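Local atomic coordinates of polyketide synthase (Lyngbya majuscula 19L, PDB entry 3QIT), a protein that probably releases the finished chain in curacin A biosynthesis as a decarboxylating thioesterase, forming the terminal alkene with loss of sulfate. Residues Asp60-Gly65 and Leu82-Arg87; Leu148-Ser153 and Asp202-Thr207. All coordinates share one frame; numbering follows the deposited sequence.

Contact 1 is buried; contact 2 lies at the surface. Contact 1 joins the loop after strand 55-59 to helix 78-91, within the core of the alpha/beta hydrolase fold. Contact 2 joins the end of helix 140-151 to the loop segment 202-207, both between strands 120-126 and 234-239. They have no segment in common. Each uses a side chain to grip loop backbone. In contact 1 a glutamine amide uses both its ends, whereas in contact 2 a tyrosine hydroxyl donates one hydrogen bond. Their loops also meet. G63 O lies 2.8 Å from D202 N, a probable hydrogen bond, and I205 packs against H64. Both contacts touch the second subunit.

Contact 1: residues Asp60-Gly65 and Leu82-Arg87; sequences DLFGHG and LAQIDR
Q84 reaches from helix 78-91 and lays its amide along the backbone of D60-F62. Its CG is anti to the backbone N (chi1 -177°), and the chain runs on extended to the loop. Q84 NE2 donates to a lone pair of D60 O at 2.8 Å, and D60 O lies nearly in the Q84 amide plane. F62 N donates to a lone pair of Q84 OE1 at 2.9 Å. Both bonds serve buried backbone atoms, and D60 O takes a second bond from S67 OG. Together the two Q84 bonds fix the flip of the amide. The F62 ring stacks on the same amide, the planes 27° apart. Q84 CD sits 3.7 Å above the ring plane, offset toward the rim, while Q84 CG meets F62 CE2 at 3.8 Å. L61 packs beside this amide, its CD2 3.9 Å from Q84 OE1, and makes an apolar contact with I85, L61 CD2 lying 4.3 Å from I85 CD1. An alanine in place of Q84 would remove both bonds and the stacked amide, and would probably leave D60-F62 less firmly held to the helix. L61 and F62 begin the type II turn L61-H64, where H64 ND1 donates to F62 O. I85 and L61 face helix 104-115 through L108 and M104. F62 and Q84 both pack on I16 of strand 14-21, and F62 also reaches F11 of strand 5-11.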
ATOM      1  N   ASP B  60      -8.248  16.698  -5.005  1.00 13.85           N
ATOM      2  CA  ASP B  60      -6.798  16.558  -5.081  1.00 12.40           C
ATOM      3  C   ASP B  60      -6.475  15.140  -4.569  1.00 12.89           C
ATOM      4  O   ASP B  60      -6.857  14.761  -3.448  1.00 12.52           O
ATOM      5  CB  ASP B  60      -6.097  17.567  -4.153  1.00 14.47           C
ATOM      6  CG  ASP B  60      -6.157  19.020  -4.644  1.00 16.15           C
ATOM      7  OD1 ASP B  60      -6.075  19.302  -5.855  1.00 17.03           O
ATOM      8  OD2 ASP B  60      -6.267  19.914  -3.773  1.00 16.27           O
ATOM      9  N   LEU B  61      -5.738  14.353  -5.333  1.00 14.03           N
ATOM     10  CA  LEU B  61      -5.296  13.053  -4.832  1.00 13.79           C
ATOM     11  C   LEU B  61      -4.340  13.275  -3.660  1.00 16.00           C
ATOM     12  O   LEU B  61      -3.708  14.342  -3.590  1.00 13.58           O
ATOM     13  CB  LEU B  61      -4.641  12.252  -5.962  1.00 16.42           C
ATOM     14  CG  LEU B  61      -5.569  11.870  -7.119  1.00 17.12           C
ATOM     15  CD1 LEU B  61      -4.754  11.180  -8.220  1.00 20.69           C
ATOM     16  CD2 LEU B  61      -6.737  10.977  -6.619  1.00 16.57           C
ATOM     17  N   PHE B  62      -4.245  12.320  -2.727  1.00 12.65           N
ATOM     18  CA  PHE B  62      -3.320  12.508  -1.587  1.00 11.02           C
ATOM     19  C   PHE B  62      -1.918  12.809  -2.095  1.00 13.36           C
ATOM     20  O   PHE B  62      -1.496  12.290  -3.138  1.00 14.27           O
ATOM     21  CB  PHE B  62      -3.274  11.283  -0.668  1.00 12.85           C
ATOM     22  CG  PHE B  62      -4.489  11.142   0.240  1.00 12.19           C
ATOM     23  CD1 PHE B  62      -4.909  12.196   1.051  1.00 15.25           C
ATOM     24  CD2 PHE B  62      -5.172   9.942   0.289  1.00 13.00           C
ATOM     25  CE1 PHE B  62      -6.068  12.043   1.900  1.00 13.33           C
ATOM     26  CE2 PHE B  62      -6.289   9.774   1.124  1.00 14.42           C
ATOM     27  CZ  PHE B  62      -6.736  10.828   1.927  1.00 18.59           C
ATOM     28  N   GLY B  63      -1.230  13.700  -1.387  1.00 13.16           N
ATOM     29  CA  GLY B  63       0.088  14.171  -1.807  1.00 16.66           C
ATOM     30  C   GLY B  63       0.108  15.222  -2.912  1.00 14.96           C
ATOM     31  O   GLY B  63       1.175  15.699  -3.277  1.00 15.96           O
ATOM     32  N   HIS B  64      -1.062  15.579  -3.447  1.00 12.46           N
ATOM     33  CA  HIS B  64      -1.164  16.528  -4.566  1.00 12.79           C
ATOM     34  C   HIS B  64      -1.977  17.727  -4.107  1.00 15.10           C
ATOM     35  O   HIS B  64      -2.783  17.625  -3.181  1.00 13.71           O
ATOM     36  CB  HIS B  64      -1.942  15.903  -5.734  1.00 11.48           C
ATOM     37  CG  HIS B  64      -1.228  14.768  -6.413  1.00 11.50           C
ATOM     38  ND1 HIS B  64      -1.071  13.521  -5.841  1.00 13.90           N
ATOM     39  CD2 HIS B  64      -0.659  14.695  -7.637  1.00 14.94           C
ATOM     40  CE1 HIS B  64      -0.429  12.727  -6.685  1.00 16.33           C
ATOM     41  NE2 HIS B  64      -0.153  13.420  -7.778  1.00 16.48           N
ATOM     42  N   GLY B  65      -1.761  18.867  -4.747  1.00 13.56           N
ATOM     43  CA  GLY B  65      -2.620  20.050  -4.532  1.00 14.35           C
ATOM     44  C   GLY B  65      -2.643  20.452  -3.070  1.00 14.80           C
ATOM     45  O   GLY B  65      -1.592  20.587  -2.450  1.00 16.47           O
ATOM     46  N   LEU B  82      -7.574   4.690  -4.942  1.00 14.55           N
ATOM     47  CA  LEU B  82      -8.904   4.153  -5.231  0.50 15.89           C
ATOM     48  C   LEU B  82      -9.825   4.277  -4.024  1.00 14.67           C
ATOM     49  O   LEU B  82     -10.983   4.649  -4.160  1.00 16.82           O
ATOM     50  CB  LEU B  82      -8.812   2.701  -5.679  0.50 14.19           C
ATOM     51  CG  LEU B  82      -8.342   2.549  -7.114  0.50 12.53           C
ATOM     52  CD1 LEU B  82      -8.162   1.070  -7.442  0.50 13.81           C
ATOM     53  CD2 LEU B  82      -9.313   3.222  -8.079  0.50 12.40           C
ATOM     54  N   ALA B  83      -9.303   3.978  -2.836  1.00 15.59           N
ATOM     55  CA  ALA B  83     -10.100   4.105  -1.623  1.00 15.11           C
ATOM     56  C   ALA B  83     -10.505   5.564  -1.392  1.00 14.69           C
ATOM     57  O   ALA B  83     -11.591   5.845  -0.873  1.00 15.50           O
ATOM     58  CB  ALA B  83      -9.316   3.543  -0.386  1.00 17.68           C
ATOM     59  N   GLN B  84      -9.588   6.486  -1.688  1.00 14.22           N
ATOM     60  CA  GLN B  84      -9.838   7.909  -1.555  1.00 12.86           C
ATOM     61  C   GLN B  84     -10.977   8.317  -2.492  1.00 14.27           C
ATOM     62  O   GLN B  84     -11.876   9.046  -2.078  1.00 15.99           O
ATOM     63  CB  GLN B  84      -8.562   8.717  -1.914  1.00 14.33           C
ATOM     64  CG  GLN B  84      -8.723  10.223  -1.731  1.00 14.27           C
ATOM     65  CD  GLN B  84      -7.578  11.047  -2.352  1.00 15.46           C
ATOM     66  OE1 GLN B  84      -6.541  10.514  -2.787  1.00 14.27           O
ATOM     67  NE2 GLN B  84      -7.772  12.361  -2.374  1.00 16.28           N
ATOM     68  N   ILE B  85     -10.903   7.891  -3.758  1.00 15.36           N
ATOM     69  CA  ILE B  85     -11.988   8.215  -4.717  1.00 16.33           C
ATOM     70  C   ILE B  85     -13.349   7.594  -4.289  1.00 19.42           C
ATOM     71  O   ILE B  85     -14.378   8.258  -4.360  1.00 18.43           O
ATOM     72  CB  ILE B  85     -11.621   7.839  -6.154  1.00 14.59           C
ATOM     73  CG1 ILE B  85     -10.450   8.691  -6.626  1.00 16.70           C
ATOM     74  CG2 ILE B  85     -12.836   8.015  -7.120  1.00 17.30           C
ATOM     75  CD1 ILE B  85      -9.739   8.129  -7.829  1.00 21.51           C
ATOM     76  N   ASP B  86     -13.333   6.344  -3.834  1.00 18.51           N
ATOM     77  CA  ASP B  86     -14.546   5.681  -3.288  1.00 18.92           C
ATOM     78  C   ASP B  86     -15.122   6.511  -2.134  1.00 22.05           C
ATOM     79  O   ASP B  86     -16.340   6.735  -2.057  1.00 21.05           O
ATOM     80  CB  ASP B  86     -14.200   4.276  -2.795  1.00 19.66           C
ATOM     81  CG  ASP B  86     -15.409   3.327  -2.729  1.00 27.93           C
ATOM     82  OD1 ASP B  86     -16.381   3.487  -3.510  1.00 24.35           O
ATOM     83  OD2 ASP B  86     -15.358   2.384  -1.906  1.00 25.60           O
ATOM     84  N   ARG B  87     -14.255   6.979  -1.236  1.00 18.05           N
ATOM     85  CA  ARG B  87     -14.712   7.838  -0.138  1.00 20.59           C
ATOM     86  C   ARG B  87     -15.384   9.130  -0.637  1.00 22.29           C
ATOM     87  O   ARG B  87     -16.420   9.535  -0.106  1.00 19.78           O
ATOM     88  CB  ARG B  87     -13.545   8.173   0.799  1.00 18.71           C
ATOM     89  CG  ARG B  87     -13.926   9.093   1.947  1.00 21.79           C
ATOM     90  CD  ARG B  87     -14.941   8.400   2.863  1.00 27.02           C
ATOM     91  NE  ARG B  87     -15.380   9.269   3.947  1.00 30.59           N
ATOM     92  CZ  ARG B  87     -16.422  10.093   3.866  1.00 36.70           C
ATOM     93  NH1 ARG B  87     -17.141  10.160   2.746  1.00 32.09           N
ATOM     94  NH2 ARG B  87     -16.755  10.841   4.910  1.00 37.86           N
TER

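Contact 2: residues Leu148-Ser153 and Asp202-Thr207; sequences LDYLSS and DAIIRT
The hydroxyl of Y150 donates to I204 O at 2.7 Å. This carbonyl lies at the ring edge, in the ring plane. The hydroxyl stands above the carbonyl plane, 42° out of it, and not on a lone pair. R206 O also lies near, 3.2 Å from Y150 OH. T207 comes tip to tip with the tyrosine. Its OG1 sits over one ring face, 3.6 Å above the plane of Y150, and its CG2 closes to 3.3 Å from Y150 CE2. I204 packs on the same ring atom, with its CG1 3.7 Å from Y150 CE2. The tyrosine points across because CG is anti to the backbone N (chi1 -176°). Behind it, S153 OG and S153 N both donate to Y150 O as the helix ends. On the other side, D202 OD1 accepts from I204 N in an Asx turn, and D202 OD2 bonds Y76 OH. The dimer reaches this region too: D149 forms a salt bridge with R116 of the second subunit. Both segments lie between strands 120-126 and 234-239, a place where alpha/beta hydrolases commonly insert a lid, so the contact probably ties a lid helix to the lid's later loop.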
ATOM      1  N   LEU B 148      12.611  -0.128  -1.845  1.00 22.01           N
ATOM      2  CA  LEU B 148      12.920   0.070  -0.422  0.60 21.89           C
ATOM      3  C   LEU B 148      13.932   1.189  -0.211  1.00 21.23           C
ATOM      4  O   LEU B 148      13.820   1.981   0.733  1.00 23.36           O
ATOM      5  CB  LEU B 148      13.421  -1.221   0.226  0.60 23.77           C
ATOM      6  CG  LEU B 148      12.367  -2.043   0.967  0.60 29.64           C
ATOM      7  CD1 LEU B 148      11.266  -2.435   0.016  0.60 30.36           C
ATOM      8  CD2 LEU B 148      12.998  -3.269   1.611  0.60 28.25           C
ATOM      9  N   ASP B 149      14.924   1.263  -1.096  1.00 19.57           N
ATOM     10  CA  ASP B 149      15.922   2.346  -1.019  1.00 19.80           C
ATOM     11  C   ASP B 149      15.233   3.676  -1.294  1.00 23.00           C
ATOM     12  O   ASP B 149      15.499   4.679  -0.619  1.00 22.52           O
ATOM     13  CB  ASP B 149      17.052   2.120  -2.033  1.00 22.78           C
ATOM     14  CG  ASP B 149      17.948   0.945  -1.661  1.00 23.46           C
ATOM     15  OD1 ASP B 149      17.939   0.510  -0.490  1.00 23.47           O
ATOM     16  OD2 ASP B 149      18.673   0.470  -2.549  1.00 25.34           O
ATOM     17  N   TYR B 150      14.340   3.683  -2.275  1.00 21.22           N
ATOM     18  CA  TYR B 150      13.635   4.931  -2.589  1.00 22.94           C
ATOM     19  C   TYR B 150      12.704   5.389  -1.452  1.00 23.66           C
ATOM     20  O   TYR B 150      12.736   6.564  -1.055  1.00 27.26           O
ATOM     21  CB  TYR B 150      12.890   4.824  -3.913  1.00 24.75           C
ATOM     22  CG  TYR B 150      12.247   6.127  -4.274  1.00 27.56           C
ATOM     23  CD1 TYR B 150      13.026   7.221  -4.690  1.00 28.30           C
ATOM     24  CD2 TYR B 150      10.870   6.296  -4.145  1.00 31.45           C
ATOM     25  CE1 TYR B 150      12.445   8.436  -5.004  1.00 32.90           C
ATOM     26  CE2 TYR B 150      10.273   7.515  -4.448  1.00 32.04           C
ATOM     27  CZ  TYR B 150      11.068   8.579  -4.883  1.00 33.59           C
ATOM     28  OH  TYR B 150      10.492   9.789  -5.180  1.00 33.40           O
ATOM     29  N   LEU B 151      11.912   4.455  -0.931  1.00 25.43           N
ATOM     30  CA  LEU B 151      11.000   4.710   0.200  1.00 28.59           C
ATOM     31  C   LEU B 151      11.698   5.364   1.400  1.00 26.75           C
ATOM     32  O   LEU B 151      11.061   6.107   2.172  1.00 29.01           O
ATOM     33  CB  LEU B 151      10.340   3.405   0.662  1.00 27.82           C
ATOM     34  CG  LEU B 151       9.379   2.611  -0.231  1.00 34.28           C
ATOM     35  CD1 LEU B 151       9.166   1.247   0.391  1.00 34.20           C
ATOM     36  CD2 LEU B 151       8.046   3.298  -0.422  1.00 35.43           C
ATOM     37  N   SER B 152      13.000   5.105   1.553  1.00 23.58           N
ATOM     38  CA  SER B 152      13.716   5.641   2.700  1.00 26.39           C
ATOM     39  C   SER B 152      14.561   6.838   2.311  1.00 28.41           C
ATOM     40  O   SER B 152      15.273   7.402   3.146  1.00 32.39           O
ATOM     41  CB  SER B 152      14.563   4.561   3.386  1.00 31.15           C
ATOM     42  OG  SER B 152      15.466   3.975   2.484  1.00 34.45           O
ATOM     43  N   SER B 153      14.473   7.235   1.044  1.00 26.77           N
ATOM     44  CA  SER B 153      15.149   8.440   0.607  1.00 26.80           C
ATOM     45  C   SER B 153      14.278   9.626   0.992  1.00 30.06           C
ATOM     46  O   SER B 153      13.089   9.494   1.302  1.00 32.41           O
ATOM     47  CB  SER B 153      15.480   8.413  -0.895  1.00 30.65           C
ATOM     48  OG  SER B 153      14.327   8.615  -1.701  1.00 29.35           O
ATOM     49  N   ASP B 202       3.848  16.400  -2.577  1.00 12.56           N
ATOM     50  CA  ASP B 202       4.821  15.547  -1.863  1.00 13.61           C
ATOM     51  C   ASP B 202       5.915  15.072  -2.806  1.00 14.72           C
ATOM     52  O   ASP B 202       5.645  14.268  -3.687  1.00 16.56           O
ATOM     53  CB  ASP B 202       4.101  14.325  -1.269  1.00 14.98           C
ATOM     54  CG  ASP B 202       4.944  13.588  -0.240  1.00 18.43           C
ATOM     55  OD1 ASP B 202       6.196  13.687  -0.295  1.00 18.51           O
ATOM     56  OD2 ASP B 202       4.350  12.901   0.628  1.00 16.39           O
ATOM     57  N   ALA B 203       7.157  15.515  -2.582  1.00 17.22           N
ATOM     58  CA  ALA B 203       8.268  15.155  -3.490  1.00 17.31           C
ATOM     59  C   ALA B 203       8.469  13.658  -3.724  1.00 19.59           C
ATOM     60  O   ALA B 203       9.046  13.261  -4.746  1.00 19.17           O
ATOM     61  CB  ALA B 203       9.585  15.781  -2.987  1.00 18.16           C
ATOM     62  N   ILE B 204       8.021  12.827  -2.790  1.00 15.28           N
ATOM     63  CA  ILE B 204       8.213  11.374  -2.958  1.00 18.98           C
ATOM     64  C   ILE B 204       7.420  10.802  -4.148  1.00 18.50           C
ATOM     65  O   ILE B 204       7.793   9.764  -4.699  1.00 21.08           O
ATOM     66  CB  ILE B 204       7.897  10.611  -1.646  1.00 21.76           C
ATOM     67  CG1 ILE B 204       8.617   9.254  -1.619  1.00 26.39           C
ATOM     68  CG2 ILE B 204       6.395  10.467  -1.432  1.00 17.79           C
ATOM     69  CD1 ILE B 204      10.087   9.343  -1.192  1.00 28.01           C
ATOM     70  N   ILE B 205       6.363  11.498  -4.579  1.00 15.22           N
ATOM     71  CA  ILE B 205       5.452  10.992  -5.594  0.50 18.49           C
ATOM     72  C   ILE B 205       6.086  10.938  -6.979  1.00 22.08           C
ATOM     73  O   ILE B 205       5.704  10.124  -7.817  1.00 29.63           O
ATOM     74  CB  ILE B 205       4.153  11.830  -5.637  0.50 19.36           C
ATOM     75  CG1 ILE B 205       3.428  11.725  -4.299  0.50 23.27           C
ATOM     76  CG2 ILE B 205       3.233  11.343  -6.746  0.50 21.66           C
ATOM     77  CD1 ILE B 205       2.240  12.585  -4.200  0.50 23.20           C
ATOM     78  N   ARG B 206       7.022  11.841  -7.224  1.00 21.31           N
ATOM     79  CA  ARG B 206       7.699  11.845  -8.519  1.00 34.28           C
ATOM     80  C   ARG B 206       8.626  10.622  -8.630  1.00 38.07           C
ATOM     81  O   ARG B 206       9.775  10.675  -8.197  1.00 42.90           O
ATOM     82  CB  ARG B 206       8.484  13.139  -8.707  1.00 31.09           C
ATOM     83  CG  ARG B 206       9.008  13.295 -10.113  1.00 41.04           C
ATOM     84  CD  ARG B 206       9.310  14.735 -10.417  1.00 40.56           C
ATOM     85  NE  ARG B 206       8.981  15.027 -11.806  1.00 43.00           N
ATOM     86  CZ  ARG B 206       8.704  16.240 -12.266  1.00 41.76           C
ATOM     87  NH1 ARG B 206       8.411  16.408 -13.552  1.00 47.16           N
ATOM     88  NH2 ARG B 206       8.715  17.277 -11.439  1.00 40.28           N
ATOM     89  N   THR B 207       8.112   9.526  -9.189  1.00 44.76           N
ATOM     90  CA  THR B 207       8.873   8.272  -9.290  1.00 50.50           C
ATOM     91  C   THR B 207       8.093   7.147  -9.984  1.00 55.90           C
ATOM     92  O   THR B 207       6.922   6.893  -9.684  1.00 57.78           O
ATOM     93  CB  THR B 207       9.360   7.793  -7.895  1.00 53.06           C
ATOM     94  OG1 THR B 207      10.285   6.706  -8.037  1.00 51.29           O
ATOM     95  CG2 THR B 207       8.181   7.375  -7.025  1.00 51.33           C
TER